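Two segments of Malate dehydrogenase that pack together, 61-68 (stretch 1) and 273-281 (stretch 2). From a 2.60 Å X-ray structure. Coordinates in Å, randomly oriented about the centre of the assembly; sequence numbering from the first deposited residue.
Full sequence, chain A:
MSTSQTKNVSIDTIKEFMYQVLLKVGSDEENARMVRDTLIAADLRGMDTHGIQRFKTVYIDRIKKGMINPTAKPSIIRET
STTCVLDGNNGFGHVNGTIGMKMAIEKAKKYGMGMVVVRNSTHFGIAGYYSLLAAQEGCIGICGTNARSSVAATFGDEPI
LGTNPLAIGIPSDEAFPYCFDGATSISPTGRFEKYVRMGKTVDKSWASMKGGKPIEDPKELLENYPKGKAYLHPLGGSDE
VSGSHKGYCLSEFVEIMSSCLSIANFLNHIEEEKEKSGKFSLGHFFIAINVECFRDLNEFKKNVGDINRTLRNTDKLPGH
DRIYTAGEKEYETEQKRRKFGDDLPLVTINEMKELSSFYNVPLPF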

# COMPACT_ATOMS: atom_id res chain seq x y z
N ASP A 61 22.61 15.84 18.11
CA ASP A 61 23.95 15.46 17.66
C ASP A 61 24.17 15.74 16.18
O ASP A 61 25.30 15.98 15.74
N ARG A 62 23.10 15.69 15.40
CA ARG A 62 23.22 15.85 13.96
C ARG A 62 23.26 17.32 13.57
O ARG A 62 24.00 17.70 12.65
N ILE A 63 22.50 18.16 14.28
CA ILE A 63 22.61 19.61 14.15
C ILE A 63 24.04 20.08 14.52
O ILE A 63 24.62 20.97 13.87
N LYS A 64 24.59 19.46 15.57
CA LYS A 64 25.96 19.70 16.01
C LYS A 64 26.99 19.25 14.96
O LYS A 64 28.04 19.88 14.81
N LYS A 65 26.69 18.18 14.23
CA LYS A 65 27.57 17.72 13.15
C LYS A 65 27.19 18.33 11.79
O LYS A 65 27.58 17.82 10.74
N GLY A 66 26.43 19.42 11.82
CA GLY A 66 26.06 20.15 10.59
C GLY A 66 25.20 19.39 9.57
O GLY A 66 25.06 19.83 8.44
N MET A 67 24.62 18.27 10.00
CA MET A 67 23.82 17.39 9.14
C MET A 67 22.40 17.89 8.87
O MET A 67 21.72 17.41 7.95
N ILE A 68 21.94 18.83 9.68
CA ILE A 68 20.64 19.44 9.51
C ILE A 68 20.88 20.93 9.57
O ILE A 68 21.69 21.39 10.37
N GLU A 273 26.08 9.26 -0.50
CA GLU A 273 26.18 10.73 -0.52
C GLU A 273 26.38 11.33 0.89
O GLU A 273 26.90 12.45 1.00
N LYS A 274 25.97 10.60 1.93
CA LYS A 274 26.25 11.00 3.32
C LYS A 274 27.75 10.83 3.63
O LYS A 274 28.33 11.63 4.36
N GLU A 275 28.36 9.79 3.05
CA GLU A 275 29.81 9.58 3.18
C GLU A 275 30.63 10.68 2.48
O GLU A 275 31.75 10.95 2.89
N LYS A 276 30.06 11.30 1.46
CA LYS A 276 30.71 12.41 0.74
C LYS A 276 30.42 13.77 1.37
O LYS A 276 31.32 14.59 1.49
N SER A 277 29.16 14.02 1.73
CA SER A 277 28.71 15.35 2.13
C SER A 277 28.53 15.52 3.65
O SER A 277 28.44 16.65 4.14
N GLY A 278 28.45 14.41 4.37
CA GLY A 278 28.22 14.44 5.81
C GLY A 278 26.76 14.46 6.24
O GLY A 278 26.47 14.40 7.42
N LYS A 279 25.84 14.51 5.26
CA LYS A 279 24.41 14.69 5.51
C LYS A 279 23.55 13.61 4.84
O LYS A 279 23.74 13.31 3.65
N PHE A 280 22.61 13.02 5.59
CA PHE A 280 21.59 12.12 5.02
C PHE A 280 20.54 12.93 4.30
O PHE A 280 19.74 13.60 4.94
N SER A 281 20.55 12.87 2.96
CA SER A 281 19.61 13.63 2.14
C SER A 281 18.58 12.67 1.53
O SER A 281 18.95 11.74 0.81

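The two stretches meet where each has just come off a helix, and Met 67 is the centre of the contact. Its CA lies 4.6 Å from the CA of Lys 279, so the backbones are close, yet no direct hydrogen bond joins them; packing and one water do the work. The Met 67 CA-to-CB bond points sideways, and the m, t, p rotamer carries the chain along the other stretch instead of straight into it. Near the root of the side chain, Met 67 CG sits 3.0 Å from Gly 278 O, a tight contact; at its tip, Met 67 CE lies 3.6 Å from Phe 280 CD2. An unbranched, flexible thioether suits this buried place, because it can follow a neighbouring backbone and still end in an apolar methyl against an aromatic ring.

Phe 280 also leaves its backbone sideways, but chi1 of -73° (m) and chi2 of -72° bring the end of the ring nearer to stretch 1. The methyl of Met 67 approaches the ring obliquely, as does Arg 62. Arg 62 is the side chain whose CA-to-CB bond points toward stretch 2. With chi1 m and chi2 and chi3 both t, it is largely extended, and Arg 62 NH1 comes 4.0 Å from Phe 280 CD2, which lies over one face of the guanidinium. That flat, delocalised group can pack a face against the ring carbon while its N-H groups, which lie in its plane, point elsewhere.

Lys 279 uses its aliphatic length. In an m, t, t conformation, with chi4 between wells at -148°, it runs past Met 67: Lys 279 CG is 3.8 Å from Met 67 CA, and Lys 279 CE is 3.4 Å from Gly 66 O. Its NZ is hydrogen-bonded elsewhere in the structure, so the methylenes can serve as packing surface while the charge is satisfied. Lys 274 contributes less; its NZ ends 4.4 Å from Met 67 CE, after several chi angles that lie between wells.

The two glycines shape the turns. Gly 66 has a positive phi of 64°, which favours glycine, and Gly 278, at 89/-4, would have any CB jammed against the carbonyl oxygen of Ser 277. Ser 277, in the p rotamer, folds OG back to donate to Glu 273 O at 2.7 Å, while Ser 277 OG also accepts a weak bond from Lys 279 N at 3.3 Å, tying the helix end to the turn.

Water 1 supplies the polar link, donating to Met 67 O at 2.8 Å and to Phe 280 O at 3.2 Å, and so bridges the two backbones.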

# COMPACT_ATOMS: atom_id res chain seq x y z
CB ASP A 61 24.21 13.98 17.91
CG ASP A 61 24.51 13.66 19.37
OD1 ASP A 61 24.58 14.58 20.22
OD2 ASP A 61 24.69 12.45 19.66
CB ARG A 62 22.13 15.07 13.23
CG ARG A 62 22.23 13.59 13.47
CD ARG A 62 21.62 12.81 12.32
NE ARG A 62 21.64 11.37 12.56
CZ ARG A 62 20.85 10.50 11.93
NH1 ARG A 62 19.97 10.92 11.04
NH2 ARG A 62 20.93 9.21 12.21
CB ILE A 63 21.56 20.34 15.01
CG1 ILE A 63 20.15 19.94 14.59
CG2 ILE A 63 21.74 21.86 14.90
CD1 ILE A 63 19.05 20.44 15.51
CB LYS A 64 26.22 19.01 17.35
CG LYS A 64 25.77 19.82 18.57
CD LYS A 64 25.66 18.95 19.84
CE LYS A 64 26.97 18.26 20.21
NZ LYS A 64 26.79 17.11 21.16
CB LYS A 65 27.62 16.18 13.09
CG LYS A 65 28.41 15.54 14.25
CD LYS A 65 28.48 14.01 14.14
CE LYS A 65 27.31 13.34 14.88
NZ LYS A 65 27.08 11.92 14.48
CB MET A 67 23.78 15.98 9.73
CG MET A 67 25.13 15.38 9.96
SD MET A 67 25.06 13.79 10.81
CE MET A 67 24.46 12.69 9.54
CB ILE A 68 19.67 19.00 10.65
CG1 ILE A 68 19.46 17.49 10.64
CG2 ILE A 68 18.33 19.70 10.55
CD1 ILE A 68 18.93 16.92 11.95
CB GLU A 273 24.97 11.37 -1.21
CG GLU A 273 24.81 11.03 -2.68
CD GLU A 273 25.99 11.46 -3.54
OE1 GLU A 273 26.19 12.67 -3.73
OE2 GLU A 273 26.70 10.56 -4.04
CB LYS A 274 25.38 10.24 4.32
CG LYS A 274 25.77 10.41 5.82
CD LYS A 274 26.51 9.18 6.36
CE LYS A 274 27.67 9.53 7.30
NZ LYS A 274 27.36 9.49 8.75
CB GLU A 275 30.22 8.19 2.68
CG GLU A 275 30.02 7.07 3.71
CD GLU A 275 30.11 5.67 3.08
OE1 GLU A 275 31.04 5.42 2.27
OE2 GLU A 275 29.24 4.82 3.40
CB LYS A 276 30.28 12.46 -0.73
CG LYS A 276 30.59 11.21 -1.54
CD LYS A 276 30.04 11.30 -2.96
CE LYS A 276 30.05 9.92 -3.61
NZ LYS A 276 29.34 9.91 -4.93
CB SER A 277 27.39 15.69 1.44
OG SER A 277 26.31 14.94 1.99
CB LYS A 279 23.97 16.06 4.99
CG LYS A 279 24.81 17.24 5.46
CD LYS A 279 24.54 18.47 4.61
CE LYS A 279 25.35 19.67 5.09
NZ LYS A 279 24.59 20.94 4.84
CB PHE A 280 20.92 11.26 6.09
CG PHE A 280 21.80 10.16 6.63
CD1 PHE A 280 22.11 9.04 5.86
CD2 PHE A 280 22.33 10.25 7.92
CE1 PHE A 280 22.93 8.03 6.35
CE2 PHE A 280 23.14 9.26 8.43
CZ PHE A 280 23.44 8.14 7.65
CB SER A 281 20.36 14.43 1.08
OG SER A 281 19.49 15.15 0.23
O HOH W 1 21.17 14.69 7.58